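Local coordinates for protein probable TonB-dependent siderophore receptor PiuA (Acinetobacter baumannii, PDB 5FP1) that probably binds iron-chelating siderophores at the bacterial outer membrane and takes part in the first step of iron uptake, at residues A[72-77]-A[695-700]; A[83-88]-A[135-140]; A[108-113]-A[181-186]. All blocks are in the same frame, centred on the assembly; numbering follows the deposited sequence.

Interaction 1: A[72-77]-A[695-700]; sequences LGAGEG and KAYASH. With PO4 (phosphate ion), chain B.
E76 crosses the side chain of Y697 at about a right angle and ends beside the ring of H700, the three side chains forming one half of this contact. Y697 holds CG anti to the backbone N (chi1 -164°), and the ring beyond it comes nearer to 72-77: E76 CB sits 3.4 Å from Y697 CZ and E76 CG 3.5 Å from Y697 CE2, while the carboxylate plane is turned 68° from the ring. A bend at chi2 of E76 brings the carboxylate round, where OE2 lies at the edge of the H700 imidazole and OE1 accepts, on its anti side, a short hydrogen bond of 2.6 Å from the adjacent G77 N. H700 NE2 donates to PO4 O3, 2.9 Å away at 163°; the phosphate probably comes from the crystallisation liquor. Its other nitrogen, ND1, bonds S307, which would fix the ring's rotation. On one face of Y697 lies the carbonyl O of G75, an atom also bonded to the hydroxyl of Y701.

The other half is built from K695, whose chain runs extended beyond CG, with CG by L72 O and CD 3.5 Å from G73 O. Its methylenes serve as apolar surface, and CB touches A74 CB at 3.9 Å. A small residue suits position 74, where the methyl fits between K695 CB and Y697 CB. The backbones exchange no clear direct hydrogen bond; three waters bridge L72 O to A696 N, G73 O to K695 NZ, and A74 N to A696 O. Such a hydrated seam joins a plug loop to the polypeptide between barrel strands 678-685 and 709-717, the plug-in-barrel architecture of TonB-dependent receptors.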
# COMPACT_ATOMS: atom_id res chain seq x y z
N LEU A 72 -4.36 5.57 -4.42
CA LEU A 72 -4.13 4.22 -4.92
C LEU A 72 -3.93 4.21 -6.43
O LEU A 72 -4.64 4.90 -7.18
CB LEU A 72 -5.31 3.31 -4.62
CG LEU A 72 -5.69 3.21 -3.16
CD1 LEU A 72 -6.93 2.33 -2.97
CD2 LEU A 72 -4.49 2.70 -2.37
N GLY A 73 -2.94 3.45 -6.86
CA GLY A 73 -2.64 3.31 -8.29
C GLY A 73 -3.23 2.04 -8.85
O GLY A 73 -3.60 1.09 -8.10
N ALA A 74 -3.34 2.00 -10.17
CA ALA A 74 -3.98 0.90 -10.86
C ALA A 74 -2.96 0.13 -11.68
O ALA A 74 -1.84 0.61 -11.91
CB ALA A 74 -5.08 1.42 -11.76
N GLY A 75 -3.37 -1.06 -12.12
CA GLY A 75 -2.55 -1.90 -12.97
C GLY A 75 -2.76 -1.70 -14.45
O GLY A 75 -3.69 -1.05 -14.89
N GLU A 76 -1.87 -2.28 -15.24
CA GLU A 76 -2.05 -2.29 -16.69
C GLU A 76 -1.28 -3.45 -17.30
O GLU A 76 -1.15 -4.49 -16.67
CB GLU A 76 -1.66 -0.96 -17.33
CG GLU A 76 -2.51 -0.62 -18.55
CD GLU A 76 -1.67 -0.41 -19.81
OE1 GLU A 76 -1.20 -1.43 -20.37
OE2 GLU A 76 -1.48 0.75 -20.24
N GLY A 77 -0.85 -3.32 -18.55
CA GLY A 77 -0.22 -4.43 -19.23
C GLY A 77 1.14 -4.79 -18.67
O GLY A 77 1.52 -5.97 -18.68
N LYS A 695 -8.87 5.11 -8.26
CA LYS A 695 -7.60 4.98 -9.00
C LYS A 695 -7.79 5.59 -10.35
O LYS A 695 -8.81 5.35 -11.02
CB LYS A 695 -7.20 3.50 -9.21
CG LYS A 695 -7.28 2.64 -7.96
CD LYS A 695 -7.12 1.16 -8.24
CE LYS A 695 -7.39 0.34 -6.98
NZ LYS A 695 -7.16 -1.11 -7.24
N ALA A 696 -6.78 6.32 -10.79
CA ALA A 696 -6.74 6.87 -12.12
C ALA A 696 -5.47 6.34 -12.78
O ALA A 696 -4.37 6.66 -12.33
CB ALA A 696 -6.76 8.37 -12.06
N TYR A 697 -5.61 5.50 -13.81
CA TYR A 697 -4.43 5.05 -14.54
C TYR A 697 -3.94 6.13 -15.49
O TYR A 697 -4.70 7.01 -15.91
CB TYR A 697 -4.65 3.69 -15.24
CG TYR A 697 -3.32 3.11 -15.63
CD1 TYR A 697 -2.40 2.75 -14.65
CD2 TYR A 697 -2.93 3.01 -16.97
CE1 TYR A 697 -1.14 2.28 -14.99
CE2 TYR A 697 -1.68 2.53 -17.32
CZ TYR A 697 -0.80 2.17 -16.32
OH TYR A 697 0.45 1.70 -16.63
N ALA A 698 -2.65 6.06 -15.85
CA ALA A 698 -2.01 7.06 -16.74
C ALA A 698 -2.69 7.14 -18.10
O ALA A 698 -2.66 8.18 -18.76
CB ALA A 698 -0.51 6.76 -16.89
N SER A 699 -3.28 6.03 -18.52
CA SER A 699 -4.09 6.02 -19.73
C SER A 699 -5.27 5.06 -19.57
O SER A 699 -5.35 4.29 -18.62
CB SER A 699 -3.22 5.65 -20.93
OG SER A 699 -3.90 6.05 -22.11
N HIS A 700 -6.21 5.14 -20.50
CA HIS A 700 -7.25 4.14 -20.69
C HIS A 700 -8.45 4.15 -19.73
O HIS A 700 -9.60 4.15 -20.20
CB HIS A 700 -6.65 2.73 -20.73
CG HIS A 700 -5.44 2.61 -21.59
ND1 HIS A 700 -5.41 3.04 -22.91
CD2 HIS A 700 -4.21 2.09 -21.34
CE1 HIS A 700 -4.22 2.79 -23.42
NE2 HIS A 700 -3.47 2.21 -22.49
P PO4 B . -1.45 -0.15 -23.91
O1 PO4 B . -2.31 0.16 -25.12
O2 PO4 B . -2.34 -0.83 -22.89
O3 PO4 B . -0.87 1.13 -23.32
O4 PO4 B . -0.33 -1.09 -24.32
O HOH W 1 -4.93 7.20 -8.70
O HOH W 2 -4.26 -1.65 -8.20
O HOH W 3 -2.73 4.44 -11.44

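Interaction 2: A[83-88]-A[135-140]; sequences DRPFIR and GSINMI
I87 and I137 both hold CG1 anti to their own carbonyl carbon (chi1 -54° and -68°), with CD1 carried on in an extended chain, and the two CD1 methyls reach across from one strand toward the other. I87 CD1 meets the backbone of the other strand, 3.5 Å from S136 N and 3.7 Å from G135 C, and also I137 CG1 at 4.0 Å. I137 CD1 in turn settles against the pyrrolidine of P85, equally close to CB and CG at 3.6 Å, the two side chains crossing obliquely. The long branch of isoleucine suits position 137, which must span the wider gap to P85, whereas I87 lays its methyl on the bare peptide beside G135.

G135 is where the strands come nearest, its CA 5.6 Å from that of I87. I87 CG2 lies 4.1 Å from G135 CA, so close that a beta carbon on G135 would run into it, and the backbone conformation itself leaves no room for one next to the preceding carbonyl oxygen. Glycine answers both demands. The contact is van der Waals packing, methyl on methylene and methyl on peptide, with no hydrogen bond between segments whose strands differ in direction by 132°.

I137 also rests on V117 of strand 114-121, a neighbour of strand 135-141 in the mixed five-stranded plug sheet, and P85 touches M96 of strand 96-98 in that sheet. Helix 60-63 touches both segments further along, at D83 and M139. Strand 85-87 is the middle member of a separate three-stranded antiparallel sheet, between 71-72 and 90-91, packed here against the larger one.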
# COMPACT_ATOMS: atom_id res chain seq x y z
N ASP A 83 -2.04 -3.87 -4.45
CA ASP A 83 -1.91 -2.63 -3.69
C ASP A 83 -0.82 -1.76 -4.33
O ASP A 83 0.32 -2.22 -4.52
CB ASP A 83 -1.53 -2.88 -2.24
CG ASP A 83 -2.52 -3.74 -1.49
OD1 ASP A 83 -3.74 -3.71 -1.78
OD2 ASP A 83 -2.06 -4.48 -0.59
N ARG A 84 -1.15 -0.50 -4.64
CA ARG A 84 -0.17 0.46 -5.19
C ARG A 84 -0.31 1.83 -4.53
O ARG A 84 -0.82 2.77 -5.13
CB ARG A 84 -0.35 0.64 -6.71
CG ARG A 84 -0.25 -0.62 -7.56
CD ARG A 84 -0.21 -0.27 -9.06
NE ARG A 84 1.04 0.44 -9.32
CZ ARG A 84 1.16 1.61 -9.95
NH1 ARG A 84 0.14 2.19 -10.56
NH2 ARG A 84 2.35 2.17 -10.04
N PRO A 85 0.12 1.95 -3.28
CA PRO A 85 -0.15 3.22 -2.59
C PRO A 85 0.87 4.29 -2.95
O PRO A 85 2.08 4.04 -2.93
CB PRO A 85 -0.01 2.87 -1.12
CG PRO A 85 0.12 1.37 -1.06
CD PRO A 85 0.68 0.95 -2.38
N PHE A 86 0.37 5.49 -3.23
CA PHE A 86 1.20 6.67 -3.40
C PHE A 86 1.18 7.51 -2.12
O PHE A 86 0.10 7.77 -1.56
CB PHE A 86 0.69 7.48 -4.61
CG PHE A 86 1.09 6.89 -5.91
CD1 PHE A 86 0.49 5.73 -6.38
CD2 PHE A 86 2.10 7.48 -6.66
CE1 PHE A 86 0.88 5.17 -7.59
CE2 PHE A 86 2.48 6.94 -7.88
CZ PHE A 86 1.87 5.79 -8.35
N ILE A 87 2.36 7.90 -1.65
CA ILE A 87 2.51 8.70 -0.45
C ILE A 87 3.26 9.97 -0.83
O ILE A 87 4.36 9.92 -1.43
CB ILE A 87 3.26 7.95 0.65
CG1 ILE A 87 2.58 6.60 0.94
CG2 ILE A 87 3.28 8.75 1.93
CD1 ILE A 87 3.39 5.74 1.88
N ARG A 88 2.63 11.09 -0.53
CA ARG A 88 3.13 12.41 -0.94
C ARG A 88 3.55 12.45 -2.42
O ARG A 88 4.54 13.09 -2.78
CB ARG A 88 4.30 12.84 -0.05
CG ARG A 88 3.90 13.12 1.40
CD ARG A 88 5.10 13.67 2.20
NE ARG A 88 4.73 13.98 3.58
CZ ARG A 88 5.56 14.44 4.50
NH1 ARG A 88 6.84 14.63 4.22
NH2 ARG A 88 5.13 14.66 5.72
N GLY A 135 7.57 8.03 1.39
CA GLY A 135 7.03 7.36 2.58
C GLY A 135 7.02 5.85 2.40
O GLY A 135 7.49 5.33 1.38
N SER A 136 6.50 5.15 3.40
CA SER A 136 6.37 3.69 3.34
C SER A 136 5.32 3.23 4.34
O SER A 136 4.98 3.95 5.29
CB SER A 136 7.69 3.00 3.68
OG SER A 136 8.13 3.36 4.97
N ILE A 137 4.82 2.02 4.11
CA ILE A 137 3.77 1.44 4.90
C ILE A 137 4.29 0.18 5.57
O ILE A 137 4.94 -0.65 4.93
CB ILE A 137 2.59 1.08 3.98
CG1 ILE A 137 1.99 2.39 3.46
CG2 ILE A 137 1.57 0.24 4.73
CD1 ILE A 137 1.07 2.22 2.28
N ASN A 138 3.97 0.05 6.85
CA ASN A 138 4.44 -1.08 7.65
C ASN A 138 3.26 -1.66 8.38
O ASN A 138 2.62 -0.98 9.20
CB ASN A 138 5.52 -0.60 8.63
CG ASN A 138 6.16 -1.74 9.42
OD1 ASN A 138 6.03 -2.93 9.06
ND2 ASN A 138 6.81 -1.39 10.52
N MET A 139 2.88 -2.88 8.03
CA MET A 139 1.75 -3.54 8.67
C MET A 139 2.27 -4.35 9.87
O MET A 139 3.18 -5.16 9.74
CB MET A 139 0.98 -4.40 7.65
CG MET A 139 0.28 -3.53 6.57
SD MET A 139 -0.36 -4.63 5.32
CE MET A 139 -1.88 -5.06 6.11
N ILE A 140 1.68 -4.11 11.04
CA ILE A 140 2.14 -4.71 12.30
C ILE A 140 1.21 -5.89 12.59
O ILE A 140 0.01 -5.72 12.62
CB ILE A 140 1.99 -3.72 13.48
CG1 ILE A 140 2.70 -2.40 13.16
CG2 ILE A 140 2.51 -4.32 14.79
CD1 ILE A 140 4.15 -2.53 12.82

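Interaction 3: A[108-113]-A[181-186]; sequences NREMFA and AVLGHQ
F112 and L183 approach with their CA atoms 6.8 Å apart, where the irregular plug loop 108-113 passes the barrel strand 177-188. The F112 side chain points toward the strand and takes the crowded position, CG between the backbone N and the carbonyl carbon (chi1 84°). L183 lies over one face of its ring: CB makes a CH-pi contact 3.9 Å from the ring centroid of F112, only 16° off the normal, and L183 CD2 is 3.7 Å from F112 CD1. The opposite face carries A113 CB over its centre. A flat aromatic suits this slot between two aliphatic groups, and the ring of Y222 on strand 215-226 also meets it. A181 fills the flank: its CB is 4.1 Å from F112 CD2 and its carbonyl O stands at the ring edge near CE2. A small alanine leaves the rim of the ring close to the strand backbone.

E110 meets L183 tip to tip. Its chain bends at chi2 (-87°), and the carboxylate carbon CD comes 3.4 Å from L183 CD2. L183 CG is anti to its backbone N, and the CD2 methyl beyond it touches both F112 and the carboxylate. E110 OE1 accepts from F112 N at 2.9 Å, nearly along its C-O axis, and more weakly from M111 N, so the carboxylate turns back onto its own loop.

A buried carboxylate against a leucine methyl would be costly alone, but E110 OE2 forms salt bridges with R200 and R163 of the adjoining barrel strands. Two arginines and the backbone N-H donors would be expected to keep it ionised, so that charge pairing with the barrel and apolar packing of F112 together join plug to wall.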
# COMPACT_ATOMS: atom_id res chain seq x y z
N ASN A 108 -3.01 -8.13 -2.80
CA ASN A 108 -4.12 -7.37 -2.20
C ASN A 108 -4.15 -7.75 -0.72
O ASN A 108 -4.68 -8.80 -0.35
CB ASN A 108 -5.43 -7.74 -2.90
CG ASN A 108 -5.38 -7.49 -4.40
OD1 ASN A 108 -4.87 -6.49 -4.85
ND2 ASN A 108 -5.96 -8.39 -5.17
N ARG A 109 -3.48 -6.96 0.12
CA ARG A 109 -3.23 -7.39 1.49
C ARG A 109 -4.50 -7.32 2.35
O ARG A 109 -5.30 -6.39 2.20
CB ARG A 109 -2.12 -6.55 2.11
CG ARG A 109 -0.78 -6.79 1.44
CD ARG A 109 0.23 -5.70 1.72
NE ARG A 109 1.51 -5.93 1.03
CZ ARG A 109 1.72 -5.76 -0.26
NH1 ARG A 109 0.75 -5.30 -1.05
NH2 ARG A 109 2.91 -6.04 -0.77
N GLU A 110 -4.65 -8.33 3.21
CA GLU A 110 -5.78 -8.44 4.14
C GLU A 110 -5.49 -7.81 5.49
O GLU A 110 -4.32 -7.64 5.89
CB GLU A 110 -6.11 -9.91 4.42
CG GLU A 110 -7.45 -10.37 3.85
CD GLU A 110 -8.64 -10.13 4.78
OE1 GLU A 110 -8.42 -9.86 5.97
OE2 GLU A 110 -9.82 -10.21 4.32
N MET A 111 -6.55 -7.54 6.22
CA MET A 111 -6.41 -6.96 7.57
C MET A 111 -6.59 -7.98 8.71
O MET A 111 -6.41 -7.61 9.86
CB MET A 111 -7.41 -5.83 7.76
CG MET A 111 -7.17 -4.62 6.84
SD MET A 111 -5.57 -3.83 7.10
CE MET A 111 -5.90 -3.08 8.69
N PHE A 112 -6.91 -9.24 8.41
CA PHE A 112 -7.33 -10.15 9.50
C PHE A 112 -6.26 -10.42 10.53
O PHE A 112 -6.57 -10.59 11.70
CB PHE A 112 -7.91 -11.49 9.00
CG PHE A 112 -6.89 -12.54 8.70
CD1 PHE A 112 -6.24 -12.57 7.47
CD2 PHE A 112 -6.62 -13.56 9.61
CE1 PHE A 112 -5.33 -13.56 7.16
CE2 PHE A 112 -5.72 -14.57 9.30
CZ PHE A 112 -5.07 -14.56 8.08
N ALA A 113 -5.00 -10.43 10.13
CA ALA A 113 -3.92 -10.66 11.08
C ALA A 113 -3.19 -9.39 11.47
O ALA A 113 -2.09 -9.46 12.03
CB ALA A 113 -2.92 -11.64 10.51
N ALA A 181 -5.08 -16.97 14.26
CA ALA A 181 -6.22 -16.27 13.66
C ALA A 181 -6.60 -17.00 12.37
O ALA A 181 -5.73 -17.52 11.67
CB ALA A 181 -5.89 -14.82 13.39
N VAL A 182 -7.89 -17.09 12.10
CA VAL A 182 -8.36 -17.80 10.92
C VAL A 182 -9.40 -16.91 10.25
O VAL A 182 -10.09 -16.15 10.92
CB VAL A 182 -8.99 -19.17 11.26
CG1 VAL A 182 -9.20 -19.98 10.00
CG2 VAL A 182 -8.10 -19.97 12.19
N LEU A 183 -9.48 -17.02 8.93
CA LEU A 183 -10.32 -16.14 8.13
C LEU A 183 -10.98 -16.95 7.03
O LEU A 183 -10.33 -17.74 6.35
CB LEU A 183 -9.48 -15.02 7.47
CG LEU A 183 -10.21 -14.20 6.38
CD1 LEU A 183 -11.21 -13.25 6.99
CD2 LEU A 183 -9.21 -13.44 5.49
N GLY A 184 -12.27 -16.68 6.86
CA GLY A 184 -13.03 -17.05 5.68
C GLY A 184 -13.83 -15.87 5.21
O GLY A 184 -14.54 -15.25 5.98
N HIS A 185 -13.71 -15.52 3.93
CA HIS A 185 -14.32 -14.28 3.45
C HIS A 185 -14.78 -14.37 2.02
O HIS A 185 -14.09 -14.92 1.18
CB HIS A 185 -13.34 -13.12 3.55
CG HIS A 185 -13.87 -11.84 2.99
ND1 HIS A 185 -14.39 -10.85 3.78
CD2 HIS A 185 -14.00 -11.41 1.71
CE1 HIS A 185 -14.83 -9.87 3.02
NE2 HIS A 185 -14.59 -10.18 1.76
N GLN A 186 -15.95 -13.80 1.74
CA GLN A 186 -16.40 -13.59 0.35
C GLN A 186 -17.23 -12.34 0.28
O GLN A 186 -17.95 -11.99 1.24
CB GLN A 186 -17.21 -14.76 -0.20
CG GLN A 186 -18.53 -15.00 0.51
CD GLN A 186 -19.43 -16.01 -0.21
OE1 GLN A 186 -20.60 -15.75 -0.46
NE2 GLN A 186 -18.87 -17.15 -0.54

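How the interactions relate
From the N terminus, the chain first enters interaction 1 at 72-77, then interaction 2 at 83-88 and interaction 3 at 108-113. It closes interaction 2 at 135-140 within the plug, then interaction 3 at 181-186 on an early barrel strand, so these two cross along the chain. Both are nested in the loop of more than 600 residues closed by 695-700. Interactions 1 and 2 touch through R84, whose O and NH1 probably bond G73 N and A74 O; interactions 2 and 3 are joined by the D83-R109 salt bridge and by M139 packing on 108-113. The internally packed plug is thereby tied to both ends of the barrel sequence.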